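Local coordinates for serpin-12 (PDB 6CJ7), which is a serine protease inhibitor of the serpin family that controls the prophenoloxidase activation system in larval hemolymph of Manduca sexta, at residues K26-E31 and E284-K289; F203-R208 and A269-K274; N98-E103 and D122-Y127. All coordinates share one frame; numbering follows the deposited sequence.

Interaction 1. Residues K26-E31 and E284-K289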
loop_
_atom_site.group_PDB
_atom_site.type_symbol
_atom_site.label_atom_id
_atom_site.label_comp_id
_atom_site.label_asym_id
_atom_site.label_seq_id
_atom_site.Cartn_x
_atom_site.Cartn_y
_atom_site.Cartn_z
ATOM N N LYS A 26 7.286 -4.583 6.411
ATOM C CA LYS A 26 8.019 -4.737 7.662
ATOM C C LYS A 26 9.517 -4.811 7.416
ATOM O O LYS A 26 10.305 -4.267 8.201
ATOM C CB LYS A 26 7.530 -5.974 8.416
ATOM C CG LYS A 26 6.117 -5.810 8.994
ATOM C CD LYS A 26 5.806 -6.904 9.995
ATOM C CE LYS A 26 4.417 -6.722 10.599
ATOM N NZ LYS A 26 4.252 -7.637 11.770
ATOM N N GLN A 27 9.927 -5.479 6.333
ATOM C CA GLN A 27 11.350 -5.533 6.006
ATOM C C GLN A 27 11.899 -4.140 5.732
ATOM O O GLN A 27 12.947 -3.761 6.271
ATOM C CB GLN A 27 11.590 -6.459 4.810
ATOM C CG GLN A 27 13.060 -6.534 4.365
ATOM C CD GLN A 27 13.966 -7.078 5.448
ATOM O OE1 GLN A 27 13.619 -8.032 6.142
ATOM N NE2 GLN A 27 15.131 -6.466 5.607
ATOM N N MET A 28 11.177 -3.367 4.929
ATOM C CA MET A 28 11.588 -2.006 4.605
ATOM C C MET A 28 11.676 -1.121 5.851
ATOM O O MET A 28 12.496 -0.206 5.908
ATOM C CB MET A 28 10.628 -1.386 3.588
ATOM C CG MET A 28 10.578 -2.115 2.255
ATOM S SD MET A 28 9.344 -1.432 1.133
ATOM C CE MET A 28 10.287 -0.128 0.346
ATOM N N ALA A 29 10.832 -1.393 6.844
ATOM C CA ALA A 29 10.832 -0.608 8.072
ATOM C C ALA A 29 12.069 -0.859 8.931
ATOM O O ALA A 29 12.504 0.038 9.660
ATOM C CB ALA A 29 9.556 -0.899 8.868
ATOM N N THR A 30 12.653 -2.058 8.870
ATOM C CA THR A 30 13.843 -2.327 9.667
ATOM C C THR A 30 15.096 -1.695 9.082
ATOM O O THR A 30 16.115 -1.624 9.781
ATOM C CB THR A 30 14.089 -3.832 9.810
ATOM O OG1 THR A 30 14.539 -4.367 8.556
ATOM C CG2 THR A 30 12.833 -4.555 10.249
ATOM N N GLU A 31 15.053 -1.238 7.830
ATOM C CA GLU A 31 16.252 -0.795 7.127
ATOM C C GLU A 31 16.391 0.716 7.033
ATOM O O GLU A 31 17.443 1.200 6.602
ATOM C CB GLU A 31 16.274 -1.367 5.711
ATOM C CG GLU A 31 16.355 -2.868 5.657
ATOM C CD GLU A 31 16.063 -3.393 4.273
ATOM O OE1 GLU A 31 15.986 -2.572 3.334
ATOM O OE2 GLU A 31 15.907 -4.619 4.126
ATOM N N GLU A 284 13.113 -3.359 -6.265
ATOM C CA GLU A 284 14.103 -4.396 -6.555
ATOM C C GLU A 284 14.977 -4.733 -5.351
ATOM O O GLU A 284 15.151 -5.930 -5.068
ATOM C CB GLU A 284 14.943 -3.993 -7.771
ATOM C CG GLU A 284 16.009 -5.031 -8.127
ATOM C CD GLU A 284 16.980 -4.547 -9.198
ATOM O OE1 GLU A 284 17.123 -3.321 -9.398
ATOM O OE2 GLU A 284 17.602 -5.397 -9.843
ATOM N N PRO A 285 15.536 -3.771 -4.597
ATOM C CA PRO A 285 16.330 -4.162 -3.418
ATOM C C PRO A 285 15.585 -5.049 -2.433
ATOM O O PRO A 285 16.133 -6.067 -1.981
ATOM C CB PRO A 285 16.711 -2.808 -2.797
ATOM C CG PRO A 285 16.723 -1.869 -3.933
ATOM C CD PRO A 285 15.599 -2.317 -4.831
ATOM N N VAL A 286 14.350 -4.690 -2.066
ATOM C CA VAL A 286 13.661 -5.472 -1.046
ATOM C C VAL A 286 13.188 -6.805 -1.617
ATOM O O VAL A 286 13.235 -7.831 -0.929
ATOM C CB VAL A 286 12.518 -4.660 -0.399
ATOM C CG1 VAL A 286 11.360 -4.418 -1.355
ATOM C CG2 VAL A 286 12.028 -5.350 0.876
ATOM N N LEU A 287 12.779 -6.836 -2.890
ATOM C CA LEU A 287 12.351 -8.111 -3.457
ATOM C C LEU A 287 13.522 -9.079 -3.579
ATOM O O LEU A 287 13.347 -10.291 -3.398
ATOM C CB LEU A 287 11.656 -7.895 -4.808
ATOM C CG LEU A 287 10.315 -7.153 -4.704
ATOM C CD1 LEU A 287 9.651 -7.008 -6.072
ATOM C CD2 LEU A 287 9.392 -7.862 -3.744
ATOM N N ASN A 288 14.733 -8.564 -3.825
ATOM C CA ASN A 288 15.907 -9.423 -3.818
ATOM C C ASN A 288 16.175 -10.032 -2.445
ATOM O O ASN A 288 16.822 -11.081 -2.367
ATOM C CB ASN A 288 17.146 -8.638 -4.274
ATOM C CG ASN A 288 17.309 -8.608 -5.790
ATOM O OD1 ASN A 288 16.893 -9.529 -6.493
ATOM N ND2 ASN A 288 17.955 -7.559 -6.297
ATOM N N LYS A 289 15.710 -9.397 -1.368
ATOM C CA LYS A 289 15.857 -9.924 -0.018
ATOM C C LYS A 289 14.723 -10.855 0.391
ATOM O O LYS A 289 14.883 -11.618 1.351
ATOM C CB LYS A 289 15.909 -8.773 1.004
ATOM C CG LYS A 289 17.139 -7.899 0.932
ATOM C CD LYS A 289 17.080 -6.831 2.019
ATOM C CE LYS A 289 18.472 -6.382 2.434
ATOM N NZ LYS A 289 18.419 -5.344 3.498
#
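Glu31 and Lys289 meet tip to tip and form a salt bridge between the two helices. Lys289 NZ donates to Glu31 OE2 at 2.7 Å. The ammonium group lies above the carboxylate plane, 80° out of it. The lysine chain is extended beyond CG, which gives it the length to span the gap. Glu31 OE2 also lies 2.5 Å from Gln27 NE2, one turn earlier on its own helix. That bond is modelled very short, and its exact length is doubtful. Both partners of the salt bridge are exposed, so the charged contact lies at the surface.

The apolar contact is deeper and centres on Val286. Its CG2 stands anti to the backbone N and meets two side chains of the other helix. It touches Gln27 CG at 3.8 Å and Met28 CG at 3.8 Å. Val286 and Met28 cross at about a right angle. The Gln27 chain passes Val286 running the opposite way. Val286 also touches Val24, further back on helix 19-31, and Leu287 touches Phe20.

The segment axes come no nearer than 10.5 Å, at 111°, so the shared surface is small. This is the packing of the first helix of the serpin fold, helix A, against helix I, the short helix that follows strand 265-282.

Interaction 2. Residues F203-R208 and A269-K274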
loop_
_atom_site.group_PDB
_atom_site.type_symbol
_atom_site.label_atom_id
_atom_site.label_comp_id
_atom_site.label_asym_id
_atom_site.label_seq_id
_atom_site.Cartn_x
_atom_site.Cartn_y
_atom_site.Cartn_z
ATOM N N PHE A 203 -3.723 19.018 14.892
ATOM C CA PHE A 203 -4.428 17.884 15.471
ATOM C C PHE A 203 -5.930 18.072 15.303
ATOM O O PHE A 203 -6.517 19.011 15.855
ATOM C CB PHE A 203 -4.064 17.716 16.942
ATOM C CG PHE A 203 -2.665 17.221 17.159
ATOM C CD1 PHE A 203 -1.601 18.109 17.238
ATOM C CD2 PHE A 203 -2.412 15.868 17.279
ATOM C CE1 PHE A 203 -0.311 17.659 17.447
ATOM C CE2 PHE A 203 -1.136 15.411 17.490
ATOM C CZ PHE A 203 -0.075 16.313 17.575
ATOM N N MET A 204 -6.543 17.184 14.534
ATOM C CA MET A 204 -7.991 17.083 14.500
ATOM C C MET A 204 -8.477 16.485 15.811
ATOM O O MET A 204 -7.814 15.631 16.404
ATOM C CB MET A 204 -8.406 16.197 13.330
ATOM C CG MET A 204 -7.772 16.640 12.054
ATOM S SD MET A 204 -8.401 15.679 10.655
ATOM C CE MET A 204 -7.707 14.061 11.073
ATOM N N GLN A 205 -9.642 16.933 16.277
ATOM C CA GLN A 205 -10.115 16.514 17.588
ATOM C C GLN A 205 -11.598 16.181 17.539
ATOM O O GLN A 205 -12.378 16.883 16.889
ATOM C CB GLN A 205 -9.886 17.602 18.650
ATOM C CG GLN A 205 -8.452 18.016 18.832
ATOM C CD GLN A 205 -8.334 19.170 19.797
ATOM O OE1 GLN A 205 -7.269 19.767 19.947
ATOM N NE2 GLN A 205 -9.436 19.494 20.455
ATOM N N THR A 206 -11.977 15.113 18.235
ATOM C CA THR A 206 -13.382 14.775 18.439
ATOM C C THR A 206 -13.482 13.857 19.646
ATOM O O THR A 206 -12.484 13.302 20.116
ATOM C CB THR A 206 -14.015 14.103 17.210
ATOM O OG1 THR A 206 -15.442 14.103 17.356
ATOM C CG2 THR A 206 -13.540 12.660 17.075
ATOM N N ARG A 207 -14.708 13.715 20.155
ATOM C CA ARG A 207 -15.001 12.756 21.211
ATOM C C ARG A 207 -16.276 12.025 20.821
ATOM O O ARG A 207 -17.356 12.622 20.796
ATOM C CB ARG A 207 -15.148 13.431 22.572
ATOM C CG ARG A 207 -15.464 12.441 23.672
ATOM C CD ARG A 207 -15.488 13.100 25.023
ATOM N NE ARG A 207 -16.080 12.226 26.029
ATOM C CZ ARG A 207 -16.230 12.559 27.306
ATOM N NH1 ARG A 207 -15.817 13.742 27.734
ATOM N NH2 ARG A 207 -16.784 11.705 28.155
ATOM N N ARG A 208 -16.136 10.746 20.490
ATOM C CA ARG A 208 -17.238 9.909 20.041
ATOM C C ARG A 208 -16.971 8.485 20.491
ATOM O O ARG A 208 -15.876 8.143 20.954
ATOM C CB ARG A 208 -17.405 9.912 18.515
ATOM C CG ARG A 208 -17.232 11.246 17.825
ATOM C CD ARG A 208 -18.028 11.274 16.551
ATOM N NE ARG A 208 -17.336 10.621 15.447
ATOM N NH1 ARG A 208 -15.895 10.555 13.668
ATOM N NH2 ARG A 208 -16.150 12.505 14.875
ATOM N N ALA A 269 -11.793 10.203 23.601
ATOM C CA ALA A 269 -11.358 11.560 23.279
ATOM C C ALA A 269 -10.121 11.456 22.394
ATOM O O ALA A 269 -9.046 11.068 22.864
ATOM C CB ALA A 269 -11.051 12.352 24.547
ATOM N N LEU A 270 -10.271 11.816 21.122
ATOM C CA LEU A 270 -9.262 11.566 20.099
ATOM C C LEU A 270 -8.607 12.869 19.647
ATOM O O LEU A 270 -9.298 13.852 19.365
ATOM C CB LEU A 270 -9.918 10.857 18.911
ATOM C CG LEU A 270 -9.082 10.665 17.642
ATOM C CD1 LEU A 270 -7.982 9.650 17.884
ATOM C CD2 LEU A 270 -9.984 10.207 16.496
ATOM N N GLU A 271 -7.272 12.876 19.580
ATOM C CA GLU A 271 -6.505 13.932 18.930
ATOM C C GLU A 271 -5.618 13.259 17.900
ATOM O O GLU A 271 -4.724 12.487 18.265
ATOM C CB GLU A 271 -5.666 14.725 19.928
ATOM C CG GLU A 271 -6.544 15.412 20.974
ATOM C CD GLU A 271 -5.766 16.248 21.978
ATOM O OE1 GLU A 271 -4.561 16.490 21.786
ATOM O OE2 GLU A 271 -6.372 16.663 22.985
ATOM N N LEU A 272 -5.872 13.548 16.623
ATOM C CA LEU A 272 -5.210 12.858 15.508
ATOM C C LEU A 272 -4.584 13.875 14.557
ATOM O O LEU A 272 -5.309 14.674 13.969
ATOM C CB LEU A 272 -6.215 11.959 14.767
ATOM C CG LEU A 272 -5.632 11.112 13.641
ATOM C CD1 LEU A 272 -4.758 10.007 14.208
ATOM C CD2 LEU A 272 -6.744 10.522 12.766
ATOM N N PRO A 273 -3.256 13.875 14.347
ATOM C CA PRO A 273 -2.668 14.831 13.403
ATOM C C PRO A 273 -3.159 14.580 11.986
ATOM O O PRO A 273 -3.230 13.442 11.513
ATOM C CB PRO A 273 -1.162 14.568 13.530
ATOM C CG PRO A 273 -0.971 13.554 14.559
ATOM C CD PRO A 273 -2.268 12.915 14.903
ATOM N N LYS A 274 -3.507 15.675 11.309
ATOM C CA LYS A 274 -3.658 15.642 9.862
ATOM C C LYS A 274 -2.334 15.280 9.218
ATOM O O LYS A 274 -1.278 15.771 9.634
ATOM C CB LYS A 274 -4.084 17.017 9.313
ATOM C CG LYS A 274 -5.484 17.437 9.601
ATOM C CD LYS A 274 -6.054 18.209 8.419
ATOM C CE LYS A 274 -5.709 19.680 8.470
ATOM N NZ LYS A 274 -6.460 20.428 7.421
#
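Leu270 N donates to Thr206 O at 2.8 Å, the shortest hydrogen bond between the two strands. The return bond of this pair, from Thr206 N to Leu270 O, is 3.2 Å long. Leu270 O also receives a CA-H...O contact from Gln205 CA. The next hydrogen-bonded pair is Met204 with Leu272. Leu272 N reaches Met204 O at 2.9 Å, and Met204 N bonds back to Leu272 O. Met204 O takes a further CA-H...O contact from Glu271 CA.

Side chains line both faces. Phe203 lies against Pro273, with CE2 of Phe203 3.5 Å from Pro273 CG and Pro273 CB over one ring face. On the same face of the sheet as Phe203 and Pro273, Gln205 and Glu271 lie side by side and point the same way. In both, CG stands anti to the carbonyl carbon (chi1 -59° and -61°), which matches their shared course. Gln205 CG and Glu271 CG are 3.9 Å apart, and the amide and carboxylate planes are stacked, 18° from parallel. Gln205 OE1 accepts a hydrogen bond from Arg189, which also makes a weak, long ion pair with Glu271.

On the other face of the sheet, Met204 CE meets Leu272 CD2 at 4.0 Å. Lys274, just past the end of its strand, crosses Met204 at about a right angle. Met204 CG and Lys274 CG are 3.4 Å apart, a tight fit. Beyond it, Lys274 NZ forms a salt bridge with Glu328.

The pair belongs to sheet C of the serpin fold. Strand 187-192 flanks strand 198-215, and strand 351-354 runs parallel to strand 265-282 on its far side. Leu270 and Leu272 both pack on Leu225 of strand 220-226.

Interaction 3. Residues N98-E103 and D122-Y127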
loop_
_atom_site.group_PDB
_atom_site.type_symbol
_atom_site.label_atom_id
_atom_site.label_comp_id
_atom_site.label_asym_id
_atom_site.label_seq_id
_atom_site.Cartn_x
_atom_site.Cartn_y
_atom_site.Cartn_z
ATOM N N ASN A 98 0.012 -1.765 -14.014
ATOM C CA ASN A 98 0.292 -2.045 -15.421
ATOM C C ASN A 98 1.627 -2.763 -15.546
ATOM O O ASN A 98 2.502 -2.666 -14.681
ATOM C CB ASN A 98 0.311 -0.753 -16.259
ATOM C CG ASN A 98 -0.261 -0.933 -17.663
ATOM O OD1 ASN A 98 -0.059 -1.962 -18.319
ATOM N ND2 ASN A 98 -0.966 0.088 -18.146
ATOM N N VAL A 99 1.775 -3.478 -16.655
ATOM C CA VAL A 99 3.032 -4.119 -17.037
ATOM C C VAL A 99 3.401 -3.549 -18.399
ATOM O O VAL A 99 2.698 -3.791 -19.389
ATOM C CB VAL A 99 2.910 -5.649 -17.102
ATOM C CG1 VAL A 99 4.266 -6.283 -17.443
ATOM C CG2 VAL A 99 2.364 -6.219 -15.807
ATOM N N PHE A 100 4.490 -2.789 -18.457
ATOM C CA PHE A 100 4.937 -2.165 -19.692
ATOM C C PHE A 100 6.024 -3.047 -20.290
ATOM O O PHE A 100 7.145 -3.098 -19.776
ATOM C CB PHE A 100 5.422 -0.742 -19.432
ATOM C CG PHE A 100 4.323 0.183 -18.975
ATOM C CD1 PHE A 100 4.150 0.473 -17.627
ATOM C CD2 PHE A 100 3.451 0.747 -19.899
ATOM C CE1 PHE A 100 3.125 1.320 -17.199
ATOM C CE2 PHE A 100 2.422 1.590 -19.482
ATOM C CZ PHE A 100 2.262 1.876 -18.131
ATOM N N LEU A 101 5.667 -3.767 -21.349
ATOM C CA LEU A 101 6.521 -4.781 -21.958
ATOM C C LEU A 101 7.136 -4.239 -23.243
ATOM O O LEU A 101 6.412 -3.806 -24.150
ATOM C CB LEU A 101 5.720 -6.046 -22.249
ATOM C CG LEU A 101 6.479 -7.131 -22.991
ATOM C CD1 LEU A 101 7.499 -7.747 -22.059
ATOM C CD2 LEU A 101 5.466 -8.162 -23.433
ATOM N N SER A 102 8.465 -4.296 -23.330
ATOM C CA SER A 102 9.163 -3.825 -24.517
ATOM C C SER A 102 8.609 -4.467 -25.781
ATOM O O SER A 102 8.310 -5.662 -25.810
ATOM C CB SER A 102 10.654 -4.139 -24.403
ATOM O OG SER A 102 11.301 -4.065 -25.655
ATOM N N GLU A 103 8.492 -3.658 -26.835
ATOM C CA GLU A 103 8.025 -4.171 -28.116
ATOM C C GLU A 103 8.994 -5.157 -28.757
ATOM O O GLU A 103 8.662 -5.719 -29.803
ATOM C CB GLU A 103 7.747 -3.018 -29.074
ATOM C CG GLU A 103 6.528 -2.203 -28.710
ATOM C CD GLU A 103 6.194 -1.180 -29.768
ATOM O OE1 GLU A 103 6.838 -1.219 -30.837
ATOM O OE2 GLU A 103 5.294 -0.346 -29.532
ATOM N N ASP A 122 -2.935 -4.595 -16.751
ATOM C CA ASP A 122 -2.876 -4.732 -18.199
ATOM C C ASP A 122 -1.475 -5.176 -18.579
ATOM O O ASP A 122 -0.557 -5.178 -17.760
ATOM C CB ASP A 122 -3.228 -3.415 -18.894
ATOM C CG ASP A 122 -3.919 -3.611 -20.223
ATOM O OD1 ASP A 122 -3.855 -4.729 -20.789
ATOM O OD2 ASP A 122 -4.524 -2.627 -20.708
ATOM N N LEU A 123 -1.330 -5.580 -19.836
ATOM C CA LEU A 123 -0.029 -5.841 -20.434
ATOM C C LEU A 123 0.083 -4.934 -21.652
ATOM O O LEU A 123 -0.662 -5.104 -22.623
ATOM C CB LEU A 123 0.111 -7.319 -20.798
ATOM C CG LEU A 123 1.465 -7.824 -21.297
ATOM C CD1 LEU A 123 2.580 -7.447 -20.363
ATOM C CD2 LEU A 123 1.417 -9.338 -21.466
ATOM N N THR A 124 1.012 -3.981 -21.597
ATOM C CA THR A 124 1.020 -2.835 -22.515
ATOM C C THR A 124 2.313 -2.779 -23.317
ATOM O O THR A 124 3.393 -2.556 -22.737
ATOM C CB THR A 124 0.825 -1.534 -21.728
ATOM O OG1 THR A 124 -0.423 -1.572 -21.025
ATOM C CG2 THR A 124 0.818 -0.330 -22.670
ATOM N N PRO A 125 2.272 -2.969 -24.636
ATOM C CA PRO A 125 3.500 -2.835 -25.432
ATOM C C PRO A 125 4.041 -1.416 -25.356
ATOM O O PRO A 125 3.288 -0.440 -25.401
ATOM C CB PRO A 125 3.050 -3.191 -26.855
ATOM C CG PRO A 125 1.758 -3.903 -26.691
ATOM C CD PRO A 125 1.113 -3.354 -25.456
ATOM N N THR A 126 5.362 -1.312 -25.225
ATOM C CA THR A 126 6.032 -0.041 -24.969
ATOM C C THR A 126 7.366 -0.008 -25.699
ATOM O O THR A 126 8.144 -0.960 -25.607
ATOM C CB THR A 126 6.257 0.152 -23.463
ATOM O OG1 THR A 126 4.998 0.093 -22.783
ATOM C CG2 THR A 126 6.930 1.495 -23.178
ATOM N N TYR A 127 7.640 1.082 -26.415
ATOM C CA TYR A 127 8.953 1.276 -27.019
ATOM C C TYR A 127 9.807 2.079 -26.047
ATOM O O TYR A 127 9.431 3.192 -25.659
ATOM C CB TYR A 127 8.866 1.982 -28.378
ATOM C CG TYR A 127 10.216 2.214 -29.044
ATOM C CD1 TYR A 127 11.016 1.146 -29.444
ATOM C CD2 TYR A 127 10.690 3.500 -29.279
ATOM C CE1 TYR A 127 12.240 1.351 -30.046
ATOM C CE2 TYR A 127 11.926 3.714 -29.888
ATOM C CZ TYR A 127 12.695 2.634 -30.270
ATOM O OH TYR A 127 13.926 2.834 -30.876
HETATM O O HOH W 1 -2.445 0.712 -20.671
#
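The Phe100 ring meets Thr126 at its edge. Thr126 OG1 lies in the ring plane, 3.3 Å from Phe100 CD2. One face of the ring is covered by Asn98 CG of its own strand, 3.8 Å above the plane and offset toward the rim. Phe100 runs alongside Thr124, and Thr124 CB is 3.9 Å from Phe100 CD2. Two other flat groups lie side by side. The Asn98 amide and the Asp122 carboxylate point the same way, with planes 8° apart. Asp122 OD1 is held by a salt bridge to Lys112 and by its own neighbour, Leu123 N.

Asn98 OD1 accepts from Thr124 OG1 at 2.8 Å, and more weakly from Val99 N. Thr124 OG1 stands anti to the carbonyl carbon (chi1 -60°), where it meets Asn98. A water accepts from Asn98 ND2 and donates to Thr124 OG1, which closes a small polar ring. An alanine in place of Asn98 would probably leave Thr124 OG1 and the water without this partner and uncover part of the Phe100 ring face.

The strands run parallel, with a 37° twist between their segments. They are strands 2 and 1 of sheet A of the serpin fold, and 123-126 is at the edge of the sheet. Strand 165-174 pairs with strand 92-102 on its other side.

Backbone bonds alternate from strand to strand. Thr124 N reaches Val99 O at 2.8 Å, and Leu101 N reaches Thr124 O at 2.9 Å. Thr126 N then bonds to Leu101 O, and Glu103 N to Thr126 O. On the face away from Phe100, Leu123 CD1 sits 3.6 Å from Val99 CG1 and also touches Leu101 CB. Leu123 packs on Phe111 of helix 109-118 as well.

From the N terminus, the chain first lays down helix 19-31, one half of interaction 1. Interaction 3 is the first contact to close, through a short loop that holds helix 109-118. Interaction 2 closes next, with strands and two helices between its segments. The two are in series. Strand 265-282 then leads from interaction 2 into helix 284-289, which closes interaction 1 around both. Sheet A is thus tied at one edge and sheet C within its strands, while two helices join the chain's start to its later part. Interactions 2 and 3 lie on opposite sides of the chain's centre, with their own centres about 45 Å apart.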